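Local coordinates for methyltransferase (Streptococcus mutans, PDB 2B78), which probably transfers methyl groups from S-adenosylmethionine, with RNA as the likely substrate, its exact target being unknown, at residues A[1-15]-A[34-46]. Numbering follows the deposited sequence.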
loop_
_atom_site.group_PDB
_atom_site.type_symbol
_atom_site.label_atom_id
_atom_site.label_comp_id
_atom_site.label_asym_id
_atom_site.label_seq_id
_atom_site.Cartn_x
_atom_site.Cartn_y
_atom_site.Cartn_z
ATOM N N MET A 1 -32.702 -8.992 -8.671
ATOM C CA MET A 1 -32.525 -7.934 -9.705
ATOM C C MET A 1 -32.020 -8.512 -11.017
ATOM O O MET A 1 -32.736 -9.251 -11.694
ATOM C CB MET A 1 -31.549 -6.871 -9.201
ATOM C CG MET A 1 -32.149 -5.970 -8.147
ATOM S SD MET A 1 -33.721 -5.309 -8.752
ATOM C CE MET A 1 -34.905 -6.523 -8.079
ATOM N N ILE A 2 -30.790 -8.164 -11.378
ATOM C CA ILE A 2 -30.188 -8.659 -12.608
ATOM C C ILE A 2 -29.447 -9.965 -12.333
ATOM O O ILE A 2 -28.595 -10.027 -11.451
ATOM C CB ILE A 2 -29.183 -7.644 -13.191
ATOM C CG1 ILE A 2 -29.800 -6.246 -13.204
ATOM C CG2 ILE A 2 -28.788 -8.057 -14.599
ATOM C CD1 ILE A 2 -31.142 -6.164 -13.909
ATOM N N LYS A 3 -29.793 -11.006 -13.085
ATOM C CA LYS A 3 -29.166 -12.317 -12.958
ATOM C C LYS A 3 -28.090 -12.399 -14.038
ATOM O O LYS A 3 -28.392 -12.499 -15.231
ATOM C CB LYS A 3 -30.214 -13.415 -13.163
ATOM C CG LYS A 3 -29.673 -14.796 -13.515
ATOM C CD LYS A 3 -30.819 -15.712 -13.958
ATOM C CE LYS A 3 -30.325 -16.999 -14.616
ATOM N NZ LYS A 3 -29.650 -17.930 -13.672
ATOM N N LEU A 4 -26.836 -12.342 -13.613
ATOM C CA LEU A 4 -25.712 -12.387 -14.535
ATOM C C LEU A 4 -25.180 -13.805 -14.682
ATOM O O LEU A 4 -24.734 -14.414 -13.707
ATOM C CB LEU A 4 -24.603 -11.460 -14.030
ATOM C CG LEU A 4 -23.337 -11.259 -14.864
ATOM C CD1 LEU A 4 -23.700 -10.719 -16.245
ATOM C CD2 LEU A 4 -22.410 -10.285 -14.137
ATOM N N MET A 5 -25.245 -14.343 -15.896
ATOM C CA MET A 5 -24.741 -15.690 -16.135
ATOM C C MET A 5 -23.262 -15.524 -16.453
ATOM O O MET A 5 -22.891 -14.770 -17.352
ATOM C CB MET A 5 -25.473 -16.349 -17.306
ATOM C CG MET A 5 -25.203 -17.844 -17.426
ATOM S SD MET A 5 -26.191 -18.633 -18.717
ATOM C CE MET A 5 -27.775 -18.761 -17.879
ATOM N N VAL A 6 -22.414 -16.221 -15.709
ATOM C CA VAL A 6 -20.980 -16.096 -15.896
ATOM C C VAL A 6 -20.330 -17.232 -16.673
ATOM O O VAL A 6 -20.880 -18.323 -16.785
ATOM C CB VAL A 6 -20.290 -15.942 -14.530
ATOM C CG1 VAL A 6 -20.942 -14.793 -13.773
ATOM C CG2 VAL A 6 -20.402 -17.234 -13.727
ATOM N N GLY A 7 -19.144 -16.952 -17.204
ATOM C CA GLY A 7 -18.406 -17.941 -17.971
ATOM C C GLY A 7 -17.760 -19.003 -17.106
ATOM O O GLY A 7 -17.704 -18.878 -15.880
ATOM N N SER A 8 -17.260 -20.055 -17.747
ATOM C CA SER A 8 -16.623 -21.147 -17.034
ATOM C C SER A 8 -15.479 -20.662 -16.144
ATOM O O SER A 8 -15.411 -21.008 -14.962
ATOM C CB SER A 8 -16.106 -22.188 -18.033
ATOM O OG SER A 8 -15.594 -23.322 -17.350
ATOM N N PHE A 9 -14.580 -19.856 -16.707
ATOM C CA PHE A 9 -13.442 -19.349 -15.943
ATOM C C PHE A 9 -13.899 -18.510 -14.749
ATOM O O PHE A 9 -13.410 -18.684 -13.634
ATOM C CB PHE A 9 -12.529 -18.500 -16.835
ATOM C CG PHE A 9 -11.088 -18.518 -16.408
ATOM C CD1 PHE A 9 -10.308 -19.654 -16.612
ATOM C CD2 PHE A 9 -10.517 -17.416 -15.779
ATOM C CE1 PHE A 9 -8.978 -19.691 -16.193
ATOM C CE2 PHE A 9 -9.190 -17.440 -15.356
ATOM C CZ PHE A 9 -8.419 -18.581 -15.563
ATOM N N ALA A 10 -14.823 -17.587 -14.985
ATOM C CA ALA A 10 -15.334 -16.747 -13.908
ATOM C C ALA A 10 -15.897 -17.631 -12.801
ATOM O O ALA A 10 -15.714 -17.357 -11.615
ATOM C CB ALA A 10 -16.423 -15.814 -14.445
ATOM N N GLU A 11 -16.569 -18.704 -13.203
ATOM C CA GLU A 11 -17.181 -19.650 -12.271
ATOM C C GLU A 11 -16.176 -20.343 -11.345
ATOM O O GLU A 11 -16.314 -20.294 -10.124
ATOM C CB GLU A 11 -17.959 -20.714 -13.057
ATOM C CG GLU A 11 -18.850 -21.588 -12.196
ATOM C CD GLU A 11 -19.495 -22.720 -12.977
ATOM O OE1 GLU A 11 -19.939 -22.481 -14.117
ATOM O OE2 GLU A 11 -19.565 -23.847 -12.442
ATOM N N LYS A 12 -15.170 -20.995 -11.919
ATOM C CA LYS A 12 -14.185 -21.691 -11.102
ATOM C C LYS A 12 -13.526 -20.743 -10.103
ATOM O O LYS A 12 -13.263 -21.119 -8.964
ATOM C CB LYS A 12 -13.123 -22.372 -11.986
ATOM C CG LYS A 12 -12.313 -21.432 -12.862
ATOM C CD LYS A 12 -11.518 -22.187 -13.934
ATOM C CE LYS A 12 -10.081 -22.509 -13.519
ATOM N NZ LYS A 12 -9.937 -23.510 -12.421
ATOM N N LYS A 13 -13.270 -19.507 -10.517
ATOM C CA LYS A 13 -12.652 -18.546 -9.611
ATOM C C LYS A 13 -13.594 -18.230 -8.458
ATOM O O LYS A 13 -13.183 -18.230 -7.296
ATOM C CB LYS A 13 -12.272 -17.270 -10.364
ATOM C CG LYS A 13 -11.103 -17.473 -11.315
ATOM C CD LYS A 13 -10.838 -16.260 -12.192
ATOM C CE LYS A 13 -10.194 -15.128 -11.416
ATOM N NZ LYS A 13 -9.787 -14.017 -12.323
ATOM N N LEU A 14 -14.859 -17.972 -8.776
ATOM C CA LEU A 14 -15.848 -17.680 -7.745
ATOM C C LEU A 14 -15.917 -18.828 -6.755
ATOM O O LEU A 14 -15.871 -18.611 -5.545
ATOM C CB LEU A 14 -17.234 -17.453 -8.363
ATOM C CG LEU A 14 -17.485 -16.084 -8.995
ATOM C CD1 LEU A 14 -18.813 -16.088 -9.750
ATOM C CD2 LEU A 14 -17.478 -15.020 -7.897
ATOM N N LYS A 15 -16.013 -20.052 -7.265
ATOM C CA LYS A 15 -16.088 -21.219 -6.394
ATOM C C LYS A 15 -14.813 -21.429 -5.580
ATOM O O LYS A 15 -14.855 -22.019 -4.506
ATOM C CB LYS A 15 -16.405 -22.481 -7.210
ATOM C CG LYS A 15 -17.783 -22.457 -7.867
ATOM C CD LYS A 15 -18.183 -23.811 -8.456
ATOM C CE LYS A 15 -17.277 -24.245 -9.600
ATOM N NZ LYS A 15 -17.736 -25.526 -10.223
ATOM N N GLN A 34 -24.398 -1.601 -9.575
ATOM C CA GLN A 34 -25.621 -2.176 -9.041
ATOM C C GLN A 34 -25.296 -3.543 -8.475
ATOM O O GLN A 34 -24.261 -4.131 -8.806
ATOM C CB GLN A 34 -26.680 -2.308 -10.143
ATOM C CG GLN A 34 -26.249 -3.155 -11.339
ATOM C CD GLN A 34 -27.299 -3.204 -12.440
ATOM O OE1 GLN A 34 -28.391 -3.753 -12.261
ATOM N NE2 GLN A 34 -26.974 -2.622 -13.588
ATOM N N VAL A 35 -26.168 -4.032 -7.603
ATOM C CA VAL A 35 -25.992 -5.351 -7.014
ATOM C C VAL A 35 -26.564 -6.343 -8.020
ATOM O O VAL A 35 -27.579 -6.063 -8.661
ATOM C CB VAL A 35 -26.762 -5.469 -5.679
ATOM C CG1 VAL A 35 -26.648 -6.881 -5.129
ATOM C CG2 VAL A 35 -26.209 -4.467 -4.674
ATOM N N VAL A 36 -25.904 -7.483 -8.189
ATOM C CA VAL A 36 -26.389 -8.492 -9.119
ATOM C C VAL A 36 -26.264 -9.852 -8.464
ATOM O O VAL A 36 -25.675 -9.979 -7.388
ATOM C CB VAL A 36 -25.580 -8.503 -10.445
ATOM C CG1 VAL A 36 -25.650 -7.129 -11.116
ATOM C CG2 VAL A 36 -24.125 -8.898 -10.177
ATOM N N GLN A 37 -26.848 -10.859 -9.101
ATOM C CA GLN A 37 -26.761 -12.218 -8.603
ATOM C C GLN A 37 -26.045 -12.987 -9.693
ATOM O O GLN A 37 -26.467 -12.974 -10.850
ATOM C CB GLN A 37 -28.146 -12.821 -8.384
ATOM C CG GLN A 37 -29.005 -12.076 -7.383
ATOM C CD GLN A 37 -30.283 -12.830 -7.076
ATOM O OE1 GLN A 37 -31.014 -13.233 -7.988
ATOM N NE2 GLN A 37 -30.561 -13.032 -5.789
ATOM N N LEU A 38 -24.952 -13.641 -9.322
ATOM C CA LEU A 38 -24.159 -14.407 -10.271
ATOM C C LEU A 38 -24.647 -15.841 -10.380
ATOM O O LEU A 38 -24.887 -16.497 -9.366
ATOM C CB LEU A 38 -22.697 -14.412 -9.832
ATOM C CG LEU A 38 -22.112 -13.024 -9.563
ATOM C CD1 LEU A 38 -20.665 -13.158 -9.127
ATOM C CD2 LEU A 38 -22.225 -12.173 -10.821
ATOM N N TYR A 39 -24.772 -16.317 -11.617
ATOM C CA TYR A 39 -25.219 -17.679 -11.901
ATOM C C TYR A 39 -24.287 -18.354 -12.914
ATOM O O TYR A 39 -23.712 -17.688 -13.777
ATOM C CB TYR A 39 -26.638 -17.657 -12.478
ATOM C CG TYR A 39 -27.733 -17.528 -11.447
ATOM C CD1 TYR A 39 -28.364 -18.658 -10.931
ATOM C CD2 TYR A 39 -28.137 -16.276 -10.979
ATOM C CE1 TYR A 39 -29.378 -18.544 -9.971
ATOM C CE2 TYR A 39 -29.144 -16.153 -10.022
ATOM C CZ TYR A 39 -29.758 -17.292 -9.524
ATOM O OH TYR A 39 -30.750 -17.179 -8.576
ATOM N N SER A 40 -24.148 -19.673 -12.809
ATOM C CA SER A 40 -23.308 -20.430 -13.737
ATOM C C SER A 40 -24.115 -20.663 -15.012
ATOM O O SER A 40 -25.257 -20.209 -15.115
ATOM C CB SER A 40 -22.928 -21.783 -13.136
ATOM O OG SER A 40 -24.076 -22.600 -13.013
ATOM N N ASP A 41 -23.525 -21.371 -15.972
ATOM C CA ASP A 41 -24.195 -21.671 -17.239
ATOM C C ASP A 41 -25.279 -22.725 -17.050
ATOM O O ASP A 41 -26.120 -22.933 -17.931
ATOM C CB ASP A 41 -23.181 -22.159 -18.286
ATOM C CG ASP A 41 -22.269 -23.255 -17.758
ATOM O OD1 ASP A 41 -22.775 -24.194 -17.105
ATOM O OD2 ASP A 41 -21.040 -23.182 -18.001
ATOM N N ALA A 42 -25.255 -23.385 -15.897
ATOM C CA ALA A 42 -26.233 -24.413 -15.566
ATOM C C ALA A 42 -27.344 -23.808 -14.716
ATOM O O ALA A 42 -28.151 -24.527 -14.124
ATOM C CB ALA A 42 -25.559 -25.556 -14.812
ATOM N N ASP A 43 -27.369 -22.481 -14.652
ATOM C CA ASP A 43 -28.380 -21.758 -13.887
ATOM C C ASP A 43 -28.285 -21.983 -12.384
ATOM O O ASP A 43 -29.295 -21.924 -11.679
ATOM C CB ASP A 43 -29.779 -22.144 -14.364
ATOM C CG ASP A 43 -30.015 -21.783 -15.812
ATOM O OD1 ASP A 43 -29.888 -20.586 -16.151
ATOM O OD2 ASP A 43 -30.331 -22.694 -16.611
ATOM N N ILE A 44 -27.078 -22.246 -11.893
ATOM C CA ILE A 44 -26.883 -22.461 -10.465
ATOM C C ILE A 44 -26.435 -21.156 -9.812
ATOM O O ILE A 44 -25.604 -20.434 -10.359
ATOM C CB ILE A 44 -25.819 -23.544 -10.192
ATOM C CG1 ILE A 44 -26.177 -24.833 -10.942
ATOM C CG2 ILE A 44 -25.714 -23.798 -8.697
ATOM C CD1 ILE A 44 -27.547 -25.401 -10.610
ATOM N N PHE A 45 -26.994 -20.858 -8.641
ATOM C CA PHE A 45 -26.667 -19.632 -7.917
ATOM C C PHE A 45 -25.242 -19.660 -7.376
ATOM O O PHE A 45 -24.874 -20.562 -6.623
ATOM C CB PHE A 45 -27.650 -19.436 -6.762
ATOM C CG PHE A 45 -27.416 -18.183 -5.970
ATOM C CD1 PHE A 45 -27.552 -16.933 -6.566
ATOM C CD2 PHE A 45 -27.065 -18.252 -4.626
ATOM C CE1 PHE A 45 -27.341 -15.768 -5.835
ATOM C CE2 PHE A 45 -26.851 -17.092 -3.883
ATOM C CZ PHE A 45 -26.990 -15.846 -4.490
ATOM N N LEU A 46 -24.443 -18.663 -7.754
ATOM C CA LEU A 46 -23.051 -18.593 -7.306
ATOM C C LEU A 46 -22.805 -17.504 -6.269
ATOM O O LEU A 46 -21.734 -17.455 -5.656
ATOM C CB LEU A 46 -22.122 -18.375 -8.507
ATOM C CG LEU A 46 -22.107 -19.474 -9.580
ATOM C CD1 LEU A 46 -21.288 -19.001 -10.773
ATOM C CD2 LEU A 46 -21.527 -20.763 -9.004
HETATM O O HOH W 1 -29.409 -8.688 -7.683
HETATM O O HOH W 2 -20.559 -20.999 -16.311
HETATM O O HOH W 3 -19.077 -18.600 -4.441
#
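Lys3 lays its ammonium over one face of the Tyr39 ring, NZ standing 3.4 Å from the ring centroid and 30° off the normal, a close cation-pi contact on the outer side of the small mixed sheet of a PUA-like domain. The lysine chain runs extended across the ring, CG 3.3 Å from CD2 of Tyr39, and only its last torsion bends (chi4 69°), turning NZ over the CG-CD1 side of the ring, 3.0 Å from Tyr39 CG. From there NZ also makes a long salt bridge to Asp43 OD1 in the turn 40-43. Edge strand 2-5 pairs in parallel with strand 34-39, the backbone of 2-6 alternately accepting and donating; the last bond, Val6 N to Tyr39 O, is nearly straight at 2.8 Å. The opposite face of the sheet is apolar. Leu4 CD2 lies 3.8 Å from Leu38 CD2, the two side chains side by side. Helix 8-16 brings Leu14 CD1 to 3.5 Å from Leu38 CD1, and Leu46 CD1 touches both Val6 CG2 and Glu11 CG. Tyr26 of a loop touches Val6 and Ala10. In the type I turn that joins strand 34-39 to strand 45-54, Ser40 OG accepts from Ala42 N, an ST turn, and also from Ile44 N. A water that accepts from Asp41 N lies 2.7 Å from both Val6 O and Glu11 OE1.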